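Local coordinates for protein elastase inhibitor AFUEI (Aspergillus fumigatus Af293, PDB 3W0E) that inhibits serine elastases, including the elastase of its own fungus and human leukocyte elastase, as a secreted member of the I78 inhibitor family, at residues V36-D41 against I54-N59; Q10-E15 against N60-A65; N27-N32 against S50-Q55. One frame throughout, in Å; residues are numbered along the deposited sequence.

From the N terminus, helix 2-15 supplies the first side of contact 2, whose partner, strand 62-67, lies near the C terminus; this closes the longest loop, and the other two contacts nest within it. After helix 23-28, residues 27-32 open contact 3, and strand 34-37 with the turn beyond it opens contact 1. Contact 3 closes on residues 50-55 and contact 1 on residues 54-59, so the two loops overlap and share Ile54 and Gln55 on the central strand 52-56. Together they tie helix 2-15 and the chain after helix 23-28 to a three-stranded sheet, in which contact 1 joins the parallel pair.

Contact 1. Residues V36-D41 against I54-N59; sequences VLHPGD and IQVNEN
The carbonyl oxygen of Leu37 is gripped from the neighbouring strand by Val56 N, which donates to Leu37 O over 3.1 Å in a nearly straight bond (169°). Water 1 donates to the same Leu37 O at 3.2 Å and also to Val56 O at 2.8 Å, bridging the two strands just where they begin to part. Its bond to Gln55 NE2 is weak; the stronger partner of that amide is Glu46 O of the second subunit. One step back, Leu37 N donates to Ile54 O (2.8 Å), completing the parallel pairing.

Beyond the strand, Pro39 lays its CG against Glu58 CG at 3.7 Å, extending the contact into the loops. Val56 CG1 stands anti to the carbonyl carbon (chi1 -62°), which leaves CG2 between the backbone N and the carbonyl carbon, where it meets Val36 CG1 obliquely and lies 3.7 Å from His38 CD2. The imidazole is steadied within its own segment: His38 N and His38 ND1 both reach Asp41 OD2 from the same face of the carboxylate, at 2.9 Å and 3.2 Å, with that oxygen at the ring edge, in plane. These bonds brace the type II turn from His38 to Asp41.

Parallel strands joined by a long loop are characteristic of CI-2-like inhibitors, in which that loop carries the reactive site; the turn here starts the corresponding loop, probably the protease-binding one. Strand 62-67 borders Gln55 on the far side of strand 52-56, Tyr21 covers Val36, Ile54 and Val56, and Met45 of the second subunit packs on Leu37.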
ATOM      1  N   VAL A  36      -1.439   6.131 -10.532  1.00 12.50           N
ATOM      2  CA  VAL A  36      -2.835   5.782 -10.287  1.00 14.68           C
ATOM      3  C   VAL A  36      -3.042   4.283 -10.576  1.00 14.13           C
ATOM      4  O   VAL A  36      -2.687   3.797 -11.652  1.00 20.37           O
ATOM      5  CB  VAL A  36      -3.793   6.664 -11.130  1.00 17.85           C
ATOM      6  CG1 VAL A  36      -5.256   6.299 -10.819  1.00 19.73           C
ATOM      7  CG2 VAL A  36      -3.567   8.132 -10.812  1.00 17.33           C
ATOM      8  N   LEU A  37      -3.603   3.553  -9.611  1.00 14.78           N
ATOM      9  CA  LEU A  37      -3.813   2.125  -9.763  1.00 11.82           C
ATOM     10  C   LEU A  37      -5.282   1.886 -10.087  1.00 15.71           C
ATOM     11  O   LEU A  37      -6.131   2.214  -9.282  1.00 16.90           O
ATOM     12  CB  LEU A  37      -3.444   1.396  -8.471  1.00 18.33           C
ATOM     13  CG  LEU A  37      -1.958   1.497  -8.095  1.00 14.52           C
ATOM     14  CD1 LEU A  37      -1.667   0.735  -6.826  1.00 19.10           C
ATOM     15  CD2 LEU A  37      -1.110   0.965  -9.264  1.00 17.87           C
ATOM     16  N   HIS A  38      -5.556   1.338 -11.272  1.00 16.73           N
ATOM     17  CA  HIS A  38      -6.929   1.058 -11.713  1.00 18.44           C
ATOM     18  C   HIS A  38      -7.272  -0.413 -11.551  1.00 22.37           C
ATOM     19  O   HIS A  38      -6.394  -1.271 -11.599  1.00 15.14           O
ATOM     20  CB  HIS A  38      -7.101   1.427 -13.184  1.00 18.47           C
ATOM     21  CG  HIS A  38      -6.752   2.845 -13.491  1.00 21.03           C
ATOM     22  ND1 HIS A  38      -5.486   3.234 -13.878  1.00 22.25           N
ATOM     23  CD2 HIS A  38      -7.501   3.973 -13.468  1.00 21.24           C
ATOM     24  CE1 HIS A  38      -5.473   4.538 -14.086  1.00 20.05           C
ATOM     25  NE2 HIS A  38      -6.684   5.009 -13.846  1.00 22.72           N
ATOM     26  N   PRO A  39      -8.568  -0.718 -11.393  1.00 17.85           N
ATOM     27  CA  PRO A  39      -8.928  -2.110 -11.128  1.00 21.09           C
ATOM     28  C   PRO A  39      -8.499  -2.970 -12.295  1.00 20.79           C
ATOM     29  O   PRO A  39      -8.711  -2.588 -13.450  1.00 25.28           O
ATOM     30  CB  PRO A  39     -10.463  -2.072 -10.991  1.00 21.19           C
ATOM     31  CG  PRO A  39     -10.883  -0.771 -11.564  1.00 25.62           C
ATOM     32  CD  PRO A  39      -9.737   0.180 -11.406  1.00 17.66           C
ATOM     33  N   GLY A  40      -7.860  -4.092 -11.993  1.00 21.22           N
ATOM     34  CA  GLY A  40      -7.450  -5.030 -13.025  1.00 25.86           C
ATOM     35  C   GLY A  40      -6.122  -4.718 -13.701  1.00 25.70           C
ATOM     36  O   GLY A  40      -5.610  -5.544 -14.467  1.00 24.41           O
ATOM     37  N   ASP A  41      -5.575  -3.529 -13.455  1.00 23.93           N
ATOM     38  CA  ASP A  41      -4.232  -3.201 -13.939  1.00 23.61           C
ATOM     39  C   ASP A  41      -3.292  -4.327 -13.556  1.00 20.82           C
ATOM     40  O   ASP A  41      -3.332  -4.810 -12.425  1.00 18.19           O
ATOM     41  CB  ASP A  41      -3.709  -1.902 -13.301  1.00 20.54           C
ATOM     42  CG  ASP A  41      -4.230  -0.643 -13.983  1.00 29.67           C
ATOM     43  OD1 ASP A  41      -4.957  -0.760 -14.996  1.00 25.30           O
ATOM     44  OD2 ASP A  41      -3.909   0.481 -13.508  1.00 23.91           O
ATOM     45  N   ILE A  54      -2.313   6.048  -5.816  1.00 18.94           N
ATOM     46  CA  ILE A  54      -3.706   6.379  -5.581  1.00 14.72           C
ATOM     47  C   ILE A  54      -4.534   5.288  -6.242  1.00 13.04           C
ATOM     48  O   ILE A  54      -4.478   5.117  -7.459  1.00 13.59           O
ATOM     49  CB  ILE A  54      -4.049   7.716  -6.225  1.00 15.76           C
ATOM     50  CG1 ILE A  54      -3.141   8.821  -5.664  1.00 15.87           C
ATOM     51  CG2 ILE A  54      -5.525   8.051  -5.997  1.00 16.65           C
ATOM     52  CD1 ILE A  54      -3.451   9.190  -4.243  1.00 19.52           C
ATOM     53  N   GLN A  55      -5.288   4.540  -5.452  1.00 15.36           N
ATOM     54  CA  GLN A  55      -6.035   3.429  -6.001  1.00 17.86           C
ATOM     55  C   GLN A  55      -7.468   3.885  -6.175  1.00 15.80           C
ATOM     56  O   GLN A  55      -8.082   4.411  -5.230  1.00 15.80           O
ATOM     57  CB  GLN A  55      -5.967   2.224  -5.058  1.00 21.52           C
ATOM     58  CG  GLN A  55      -6.502   0.948  -5.677  1.00 25.81           C
ATOM     59  CD  GLN A  55      -5.878  -0.308  -5.083  1.00 26.89           C
ATOM     60  OE1 GLN A  55      -5.151  -0.260  -4.077  1.00 34.45           O
ATOM     61  NE2 GLN A  55      -6.147  -1.440  -5.716  1.00 29.37           N
ATOM     62  N   VAL A  56      -8.001   3.698  -7.379  1.00 13.87           N
ATOM     63  CA  VAL A  56      -9.362   4.132  -7.661  1.00 16.06           C
ATOM     64  C   VAL A  56     -10.209   2.922  -8.073  1.00 17.00           C
ATOM     65  O   VAL A  56      -9.683   1.850  -8.429  1.00 14.86           O
ATOM     66  CB  VAL A  56      -9.395   5.248  -8.756  1.00 12.60           C
ATOM     67  CG1 VAL A  56      -8.632   6.497  -8.291  1.00 13.33           C
ATOM     68  CG2 VAL A  56      -8.809   4.735 -10.074  1.00 14.12           C
ATOM     69  N   ASN A  57     -11.523   3.073  -7.988  1.00 15.50           N
ATOM     70  CA  ASN A  57     -12.421   2.072  -8.567  1.00 17.14           C
ATOM     71  C   ASN A  57     -12.694   2.332 -10.041  1.00 18.85           C
ATOM     72  O   ASN A  57     -12.060   3.201 -10.665  1.00 16.34           O
ATOM     73  CB  ASN A  57     -13.729   1.963  -7.771  1.00 19.97           C
ATOM     74  CG  ASN A  57     -14.532   3.251  -7.763  1.00 19.47           C
ATOM     75  OD1 ASN A  57     -14.360   4.123  -8.628  1.00 16.89           O
ATOM     76  ND2 ASN A  57     -15.434   3.380  -6.775  1.00 22.07           N
ATOM     77  N   GLU A  58     -13.635   1.582 -10.611  1.00 14.92           N
ATOM     78  CA  GLU A  58     -13.900   1.699 -12.038  1.00 18.55           C
ATOM     79  C   GLU A  58     -14.479   3.055 -12.442  1.00 20.63           C
ATOM     80  O   GLU A  58     -14.528   3.398 -13.633  1.00 22.36           O
ATOM     81  CB  GLU A  58     -14.786   0.542 -12.509  1.00 26.95           C
ATOM     82  CG  GLU A  58     -14.046  -0.449 -13.416  1.00 33.84           C
ATOM     83  CD  GLU A  58     -14.210  -1.891 -12.974  1.00 39.50           C
ATOM     84  OE1 GLU A  58     -13.830  -2.797 -13.749  1.00 37.17           O
ATOM     85  OE2 GLU A  58     -14.714  -2.121 -11.847  1.00 38.97           O
ATOM     86  N   ASN A  59     -14.903   3.829 -11.453  1.00 19.16           N
ATOM     87  CA  ASN A  59     -15.442   5.154 -11.719  1.00 17.40           C
ATOM     88  C   ASN A  59     -14.491   6.282 -11.331  1.00 16.24           C
ATOM     89  O   ASN A  59     -14.895   7.438 -11.231  1.00 17.48           O
ATOM     90  CB  ASN A  59     -16.777   5.299 -11.009  1.00 18.65           C
ATOM     91  CG  ASN A  59     -17.814   4.360 -11.571  1.00 26.40           C
ATOM     92  OD1 ASN A  59     -17.829   4.102 -12.775  1.00 27.24           O
ATOM     93  ND2 ASN A  59     -18.656   3.806 -10.703  1.00 32.25           N
TER
HETATM   94  O   HOH W   1      -7.829  -0.285  -8.341  1.00 23.92           O

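Contact 2. Residues Q10-E15 against N60-A65; sequences QFVKQE and NEIISA
Val12 meets Ile62 and Ala65 with no flat side chain between them; the one aromatic ring of the two segments, that of Phe11, takes no part and has Glu15 CB over one face, offset toward the rim. The apolar groups that touch are branched or short. Val12 CG1, anti to its backbone N (chi1 172°), comes within 3.7 Å of Ala65 CB and equally within 3.7 Å of Ile62 CG2, crossing the isoleucine side chain at about a right angle. One methyl thus bridges two residues that point to the same side of strand 62-67.

The helix runs roughly antiparallel to this strand, their axes 145° apart and 7.3 Å at closest approach. Such close packing of a helix on a sheet belongs to the core of the CI-2-like fold, and Ile54 of the central strand adds to the apolar layer by touching both Val12 and Ala65. On the strand, Ile63 and Ser64 together face Gln55 in a classic beta bulge. Ile63 points away from the helix and packs on Tyr47 of the second subunit.

Lys13 runs past Ser64 to bring its ammonium to Ala65 O, but the carbonyl is crowded in the model and the exact geometry is doubtful. Ala65 N is buried here and has no partner in the model. The contact therefore rests on methyl-to-methyl packing, with the lysine at its margin as a less certain polar addition.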
ATOM      1  N   GLN A  10      -1.735   9.616   3.842  1.00 37.92           N
ATOM      2  CA  GLN A  10      -2.550   9.687   5.053  1.00 38.11           C
ATOM      3  C   GLN A  10      -3.715  10.645   4.859  1.00 39.43           C
ATOM      4  O   GLN A  10      -4.852  10.330   5.221  1.00 38.68           O
ATOM      5  CB  GLN A  10      -1.700  10.144   6.244  1.00 40.91           C
ATOM      6  CG  GLN A  10      -2.477  10.313   7.545  1.00 46.00           C
ATOM      7  CD  GLN A  10      -2.822   8.983   8.192  1.00 55.08           C
ATOM      8  OE1 GLN A  10      -2.601   7.916   7.605  1.00 51.78           O
ATOM      9  NE2 GLN A  10      -3.363   9.036   9.411  1.00 49.12           N
ATOM     10  N   PHE A  11      -3.413  11.816   4.300  1.00 31.43           N
ATOM     11  CA  PHE A  11      -4.417  12.820   3.972  1.00 36.37           C
ATOM     12  C   PHE A  11      -5.478  12.217   3.068  1.00 33.24           C
ATOM     13  O   PHE A  11      -6.673  12.464   3.235  1.00 33.50           O
ATOM     14  CB  PHE A  11      -3.750  14.002   3.262  1.00 37.01           C
ATOM     15  CG  PHE A  11      -4.721  14.981   2.659  1.00 36.66           C
ATOM     16  CD1 PHE A  11      -5.041  14.921   1.314  1.00 38.29           C
ATOM     17  CD2 PHE A  11      -5.308  15.968   3.434  1.00 41.76           C
ATOM     18  CE1 PHE A  11      -5.931  15.820   0.753  1.00 40.51           C
ATOM     19  CE2 PHE A  11      -6.205  16.867   2.877  1.00 42.77           C
ATOM     20  CZ  PHE A  11      -6.515  16.791   1.537  1.00 41.02           C
ATOM     21  N   VAL A  12      -5.021  11.430   2.098  1.00 34.51           N
ATOM     22  CA  VAL A  12      -5.906  10.806   1.120  1.00 34.36           C
ATOM     23  C   VAL A  12      -6.791   9.750   1.783  1.00 32.21           C
ATOM     24  O   VAL A  12      -8.013   9.773   1.623  1.00 34.42           O
ATOM     25  CB  VAL A  12      -5.108  10.166  -0.039  1.00 27.11           C
ATOM     26  CG1 VAL A  12      -6.032   9.350  -0.933  1.00 27.49           C
ATOM     27  CG2 VAL A  12      -4.374  11.239  -0.839  1.00 26.99           C
ATOM     28  N   LYS A  13      -6.179   8.824   2.518  1.00 35.03           N
ATOM     29  CA  LYS A  13      -6.948   7.811   3.244  1.00 31.69           C
ATOM     30  C   LYS A  13      -7.968   8.448   4.199  1.00 36.78           C
ATOM     31  O   LYS A  13      -9.017   7.871   4.463  1.00 38.54           O
ATOM     32  CB  LYS A  13      -6.019   6.871   4.022  1.00 34.91           C
ATOM     33  CG  LYS A  13      -5.438   5.688   3.226  1.00 26.41           C
ATOM     34  CD  LYS A  13      -4.204   5.126   3.938  1.00 32.92           C
ATOM     35  CE  LYS A  13      -3.791   3.752   3.423  1.00 38.23           C
ATOM     36  NZ  LYS A  13      -2.296   3.572   3.369  1.00 32.18           N
ATOM     37  N   GLN A  14      -7.672   9.649   4.690  1.00 38.78           N
ATOM     38  CA  GLN A  14      -8.483  10.272   5.739  1.00 39.83           C
ATOM     39  C   GLN A  14      -9.554  11.249   5.251  1.00 43.29           C
ATOM     40  O   GLN A  14     -10.578  11.429   5.914  1.00 44.48           O
ATOM     41  CB  GLN A  14      -7.577  10.992   6.752  1.00 44.88           C
ATOM     42  CG  GLN A  14      -6.842  10.063   7.728  1.00 47.84           C
ATOM     43  CD  GLN A  14      -5.957  10.824   8.705  1.00 51.05           C
ATOM     44  OE1 GLN A  14      -5.297  10.229   9.561  1.00 51.70           O
ATOM     45  NE2 GLN A  14      -5.941  12.151   8.580  1.00 49.38           N
ATOM     46  N   GLU A  15      -9.322  11.883   4.106  1.00 36.67           N
ATOM     47  CA  GLU A  15     -10.183  12.980   3.667  1.00 33.09           C
ATOM     48  C   GLU A  15     -10.817  12.776   2.288  1.00 35.02           C
ATOM     49  O   GLU A  15     -11.858  13.369   1.981  1.00 39.02           O
ATOM     50  CB  GLU A  15      -9.371  14.280   3.654  1.00 37.60           C
ATOM     51  CG  GLU A  15      -8.730  14.637   4.988  1.00 41.49           C
ATOM     52  CD  GLU A  15      -9.625  15.506   5.862  1.00 47.14           C
ATOM     53  OE1 GLU A  15     -10.861  15.302   5.856  1.00 48.09           O
ATOM     54  OE2 GLU A  15      -9.090  16.404   6.551  1.00 52.74           O
ATOM     55  N   ASN A  60     -13.224   5.938 -11.141  1.00 16.49           N
ATOM     56  CA  ASN A  60     -12.183   6.904 -10.805  1.00 15.30           C
ATOM     57  C   ASN A  60     -12.401   7.493  -9.423  1.00 16.37           C
ATOM     58  O   ASN A  60     -11.950   8.604  -9.144  1.00 16.72           O
ATOM     59  CB  ASN A  60     -12.085   8.040 -11.845  1.00 13.02           C
ATOM     60  CG  ASN A  60     -10.782   8.821 -11.736  1.00 19.10           C
ATOM     61  OD1 ASN A  60      -9.700   8.237 -11.657  1.00 18.23           O
ATOM     62  ND2 ASN A  60     -10.880  10.145 -11.741  1.00 14.31           N
ATOM     63  N   GLU A  61     -13.096   6.756  -8.559  1.00 14.63           N
ATOM     64  CA  GLU A  61     -13.312   7.193  -7.182  1.00 16.82           C
ATOM     65  C   GLU A  61     -12.231   6.619  -6.287  1.00 16.70           C
ATOM     66  O   GLU A  61     -11.923   5.441  -6.372  1.00 18.07           O
ATOM     67  CB  GLU A  61     -14.710   6.786  -6.714  1.00 18.81           C
ATOM     68  CG  GLU A  61     -15.774   7.435  -7.588  1.00 21.37           C
ATOM     69  CD  GLU A  61     -17.147   6.810  -7.426  1.00 30.01           C
ATOM     70  OE1 GLU A  61     -18.127   7.442  -7.890  1.00 38.03           O
ATOM     71  OE2 GLU A  61     -17.252   5.699  -6.847  1.00 26.82           O
ATOM     72  N   ILE A  62     -11.651   7.458  -5.435  1.00 15.79           N
ATOM     73  CA  ILE A  62     -10.522   7.027  -4.606  1.00 13.63           C
ATOM     74  C   ILE A  62     -10.942   5.988  -3.579  1.00 16.20           C
ATOM     75  O   ILE A  62     -11.875   6.229  -2.797  1.00 20.70           O
ATOM     76  CB  ILE A  62      -9.870   8.238  -3.919  1.00 17.14           C
ATOM     77  CG1 ILE A  62      -9.437   9.258  -4.993  1.00 14.85           C
ATOM     78  CG2 ILE A  62      -8.720   7.814  -3.000  1.00 18.84           C
ATOM     79  CD1 ILE A  62      -8.887  10.551  -4.448  1.00 24.53           C
ATOM     80  N   ILE A  63     -10.272   4.828  -3.592  1.00 18.41           N
ATOM     81  CA  ILE A  63     -10.554   3.791  -2.596  1.00 18.59           C
ATOM     82  C   ILE A  63      -9.407   3.576  -1.626  1.00 20.01           C
ATOM     83  O   ILE A  63      -9.611   2.975  -0.573  1.00 21.16           O
ATOM     84  CB  ILE A  63     -10.969   2.430  -3.209  1.00 17.88           C
ATOM     85  CG1 ILE A  63      -9.859   1.826  -4.067  1.00 18.88           C
ATOM     86  CG2 ILE A  63     -12.277   2.573  -4.024  1.00 21.89           C
ATOM     87  CD1 ILE A  63     -10.369   0.706  -4.975  1.00 22.26           C
ATOM     88  N   SER A  64      -8.205   4.025  -1.983  1.00 13.39           N
ATOM     89  CA  SER A  64      -7.084   3.913  -1.050  1.00 20.89           C
ATOM     90  C   SER A  64      -5.824   4.583  -1.563  1.00 18.10           C
ATOM     91  O   SER A  64      -5.770   5.029  -2.710  1.00 17.90           O
ATOM     92  CB  SER A  64      -6.786   2.441  -0.768  1.00 20.62           C
ATOM     93  OG  SER A  64      -6.036   2.277   0.429  1.00 26.75           O
ATOM     94  N   ALA A  65      -4.806   4.645  -0.706  1.00 19.24           N
ATOM     95  CA  ALA A  65      -3.501   5.175  -1.110  1.00 18.74           C
ATOM     96  C   ALA A  65      -2.410   4.532  -0.271  1.00 21.32           C
ATOM     97  O   ALA A  65      -2.626   4.216   0.896  1.00 24.68           O
ATOM     98  CB  ALA A  65      -3.459   6.700  -0.959  1.00 21.61           C
TER

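Contact 3. Residues N27-N32 against S50-Q55; sequences NALQSN and SRLNIQ
Leu29 and Leu52 make the apolar part of the contact, their side chains crossing at about a right angle with Leu29 CD1 4.1 Å from Leu52 CD2. The same CD1 methyl comes within 4.3 Å of Ile54 CD1, so it reaches two residues of strand 52-56. Leu52 directs CG anti to its backbone N (chi1 174°), and its CD2 also lies 4.0 Å from Ser31 OG. Nearer the backbone, Ser31 CB rests on Leu52 CB at 3.8 Å.

These residues belong to the core of the CI-2-like fold: the chain leaving helix 23-28 passes over the central strand before entering strand 34-37, the parallel neighbour of strand 52-56. Leu52 also packs on Ala9 of helix 2-15 and Ala65 of strand 62-67, and Ile34 touches both Leu29 and Ile54.

The polar link is through solvent. Water 2 accepts from Asn32 N at 3.1 Å and lies 2.6 Å from Ser50 O, to which it probably donates, joining the backbones where Asn32 turns its CB away from residues 50-55. Ser31 OG, although packed on leucine, is hydrogen-bonded to Glu8 of helix 2-15, whose carboxylate also accepts from Gln30 N.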
ATOM      1  N   ASN A  27      -3.375  17.770  -8.852  1.00 23.66           N
ATOM      2  CA  ASN A  27      -2.431  18.869  -8.979  1.00 26.70           C
ATOM      3  C   ASN A  27      -2.024  19.414  -7.621  1.00 25.03           C
ATOM      4  O   ASN A  27      -0.980  20.057  -7.491  1.00 32.69           O
ATOM      5  CB  ASN A  27      -2.999  19.977  -9.867  1.00 23.96           C
ATOM      6  CG  ASN A  27      -3.102  19.562 -11.323  1.00 26.86           C
ATOM      7  OD1 ASN A  27      -2.565  18.525 -11.730  1.00 26.03           O
ATOM      8  ND2 ASN A  27      -3.781  20.382 -12.123  1.00 27.92           N
ATOM      9  N   ALA A  28      -2.843  19.148  -6.610  1.00 24.03           N
ATOM     10  CA  ALA A  28      -2.557  19.606  -5.245  1.00 28.71           C
ATOM     11  C   ALA A  28      -1.534  18.723  -4.521  1.00 34.56           C
ATOM     12  O   ALA A  28      -0.874  19.173  -3.582  1.00 29.19           O
ATOM     13  CB  ALA A  28      -3.844  19.711  -4.431  1.00 27.01           C
ATOM     14  N   LEU A  29      -1.400  17.471  -4.956  1.00 29.88           N
ATOM     15  CA  LEU A  29      -0.433  16.559  -4.343  1.00 32.44           C
ATOM     16  C   LEU A  29       1.001  16.892  -4.756  1.00 33.00           C
ATOM     17  O   LEU A  29       1.285  17.122  -5.937  1.00 35.89           O
ATOM     18  CB  LEU A  29      -0.767  15.107  -4.692  1.00 27.14           C
ATOM     19  CG  LEU A  29      -2.122  14.640  -4.165  1.00 26.31           C
ATOM     20  CD1 LEU A  29      -2.541  13.334  -4.845  1.00 25.51           C
ATOM     21  CD2 LEU A  29      -2.079  14.471  -2.647  1.00 34.07           C
ATOM     22  N   GLN A  30       1.901  16.921  -3.779  1.00 31.47           N
ATOM     23  CA  GLN A  30       3.294  17.296  -4.020  1.00 35.56           C
ATOM     24  C   GLN A  30       4.221  16.080  -4.165  1.00 33.66           C
ATOM     25  O   GLN A  30       5.386  16.215  -4.539  1.00 27.88           O
ATOM     26  CB  GLN A  30       3.784  18.217  -2.896  1.00 37.21           C
ATOM     27  CG  GLN A  30       2.752  19.279  -2.491  1.00 44.86           C
ATOM     28  CD  GLN A  30       2.936  19.776  -1.059  1.00 55.51           C
ATOM     29  OE1 GLN A  30       4.060  19.861  -0.555  1.00 54.24           O
ATOM     30  NE2 GLN A  30       1.826  20.099  -0.395  1.00 48.97           N
ATOM     31  N   SER A  31       3.717  14.881  -3.912  1.00 31.10           N
ATOM     32  CA  SER A  31       4.525  13.677  -4.061  1.00 26.49           C
ATOM     33  C   SER A  31       5.016  13.501  -5.480  1.00 24.21           C
ATOM     34  O   SER A  31       4.357  13.888  -6.402  1.00 27.62           O
ATOM     35  CB  SER A  31       3.759  12.429  -3.637  1.00 26.59           C
ATOM     36  OG  SER A  31       3.557  12.369  -2.252  1.00 31.15           O
ATOM     37  N   ASN A  32       6.173  12.886  -5.636  1.00 24.38           N
ATOM     38  CA  ASN A  32       6.703  12.578  -6.951  1.00 29.26           C
ATOM     39  C   ASN A  32       7.575  11.320  -6.897  1.00 28.30           C
ATOM     40  O   ASN A  32       8.580  11.317  -6.238  1.00 27.67           O
ATOM     41  CB  ASN A  32       7.516  13.778  -7.458  1.00 31.82           C
ATOM     42  CG  ASN A  32       7.981  13.617  -8.883  1.00 37.46           C
ATOM     43  OD1 ASN A  32       8.852  14.335  -9.344  1.00 44.91           O
ATOM     44  ND2 ASN A  32       7.430  12.663  -9.569  1.00 36.56           N
ATOM     45  N   SER A  50       9.138   6.521  -2.220  1.00 23.49           N
ATOM     46  CA  SER A  50       8.775   7.901  -2.564  1.00 28.39           C
ATOM     47  C   SER A  50       7.518   8.006  -3.433  1.00 26.38           C
ATOM     48  O   SER A  50       7.008   9.102  -3.660  1.00 27.11           O
ATOM     49  CB  SER A  50       9.931   8.593  -3.310  1.00 25.22           C
ATOM     50  OG  SER A  50      11.174   8.423  -2.638  1.00 36.56           O
ATOM     51  N   ARG A  51       7.038   6.877  -3.935  1.00 19.34           N
ATOM     52  CA  ARG A  51       5.932   6.879  -4.888  1.00 17.21           C
ATOM     53  C   ARG A  51       4.577   6.796  -4.200  1.00 22.31           C
ATOM     54  O   ARG A  51       4.320   5.885  -3.394  1.00 20.84           O
ATOM     55  CB  ARG A  51       6.092   5.728  -5.885  1.00 18.00           C
ATOM     56  CG  ARG A  51       4.959   5.650  -6.952  1.00 13.85           C
ATOM     57  CD  ARG A  51       5.352   4.724  -8.060  1.00 20.47           C
ATOM     58  NE  ARG A  51       5.715   3.409  -7.542  1.00 22.41           N
ATOM     59  CZ  ARG A  51       6.349   2.472  -8.239  1.00 21.42           C
ATOM     60  NH1 ARG A  51       6.676   2.682  -9.508  1.00 23.16           N
ATOM     61  NH2 ARG A  51       6.651   1.310  -7.661  1.00 23.90           N
ATOM     62  N   LEU A  52       3.715   7.768  -4.488  1.00 15.73           N
ATOM     63  CA  LEU A  52       2.379   7.752  -3.938  1.00 18.88           C
ATOM     64  C   LEU A  52       1.484   7.010  -4.920  1.00 17.35           C
ATOM     65  O   LEU A  52       1.408   7.367  -6.097  1.00 16.78           O
ATOM     66  CB  LEU A  52       1.859   9.164  -3.704  1.00 16.49           C
ATOM     67  CG  LEU A  52       0.403   9.253  -3.261  1.00 21.29           C
ATOM     68  CD1 LEU A  52       0.156   8.422  -1.989  1.00 22.28           C
ATOM     69  CD2 LEU A  52       0.016  10.708  -3.033  1.00 19.20           C
ATOM     70  N   ASN A  53       0.825   5.969  -4.428  1.00 18.79           N
ATOM     71  CA  ASN A  53      -0.129   5.219  -5.237  1.00 17.64           C
ATOM     72  C   ASN A  53      -1.535   5.589  -4.841  1.00 14.48           C
ATOM     73  O   ASN A  53      -1.913   5.484  -3.684  1.00 17.16           O
ATOM     74  CB  ASN A  53       0.065   3.710  -5.063  1.00 16.41           C
ATOM     75  CG  ASN A  53       1.409   3.242  -5.532  1.00 14.65           C
ATOM     76  OD1 ASN A  53       1.662   3.147  -6.732  1.00 18.48           O
ATOM     77  ND2 ASN A  53       2.298   2.960  -4.589  1.00 23.60           N
ATOM     78  N   ILE A  54      -2.313   6.048  -5.816  1.00 18.94           N
ATOM     79  CA  ILE A  54      -3.706   6.379  -5.581  1.00 14.72           C
ATOM     80  C   ILE A  54      -4.534   5.288  -6.242  1.00 13.04           C
ATOM     81  O   ILE A  54      -4.478   5.117  -7.459  1.00 13.59           O
ATOM     82  CB  ILE A  54      -4.049   7.716  -6.225  1.00 15.76           C
ATOM     83  CG1 ILE A  54      -3.141   8.821  -5.664  1.00 15.87           C
ATOM     84  CG2 ILE A  54      -5.525   8.051  -5.997  1.00 16.65           C
ATOM     85  CD1 ILE A  54      -3.451   9.190  -4.243  1.00 19.52           C
ATOM     86  N   GLN A  55      -5.288   4.540  -5.452  1.00 15.36           N
ATOM     87  CA  GLN A  55      -6.035   3.429  -6.001  1.00 17.86           C
ATOM     88  C   GLN A  55      -7.468   3.885  -6.175  1.00 15.80           C
ATOM     89  O   GLN A  55      -8.082   4.411  -5.230  1.00 15.80           O
ATOM     90  CB  GLN A  55      -5.967   2.224  -5.058  1.00 21.52           C
ATOM     91  CG  GLN A  55      -6.502   0.948  -5.677  1.00 25.81           C
ATOM     92  CD  GLN A  55      -5.878  -0.308  -5.083  1.00 26.89           C
ATOM     93  OE1 GLN A  55      -5.151  -0.260  -4.077  1.00 34.45           O
ATOM     94  NE2 GLN A  55      -6.147  -1.440  -5.716  1.00 29.37           N
TER
HETATM   95  O   HOH W   2       7.354  11.583  -3.116  1.00 24.93           O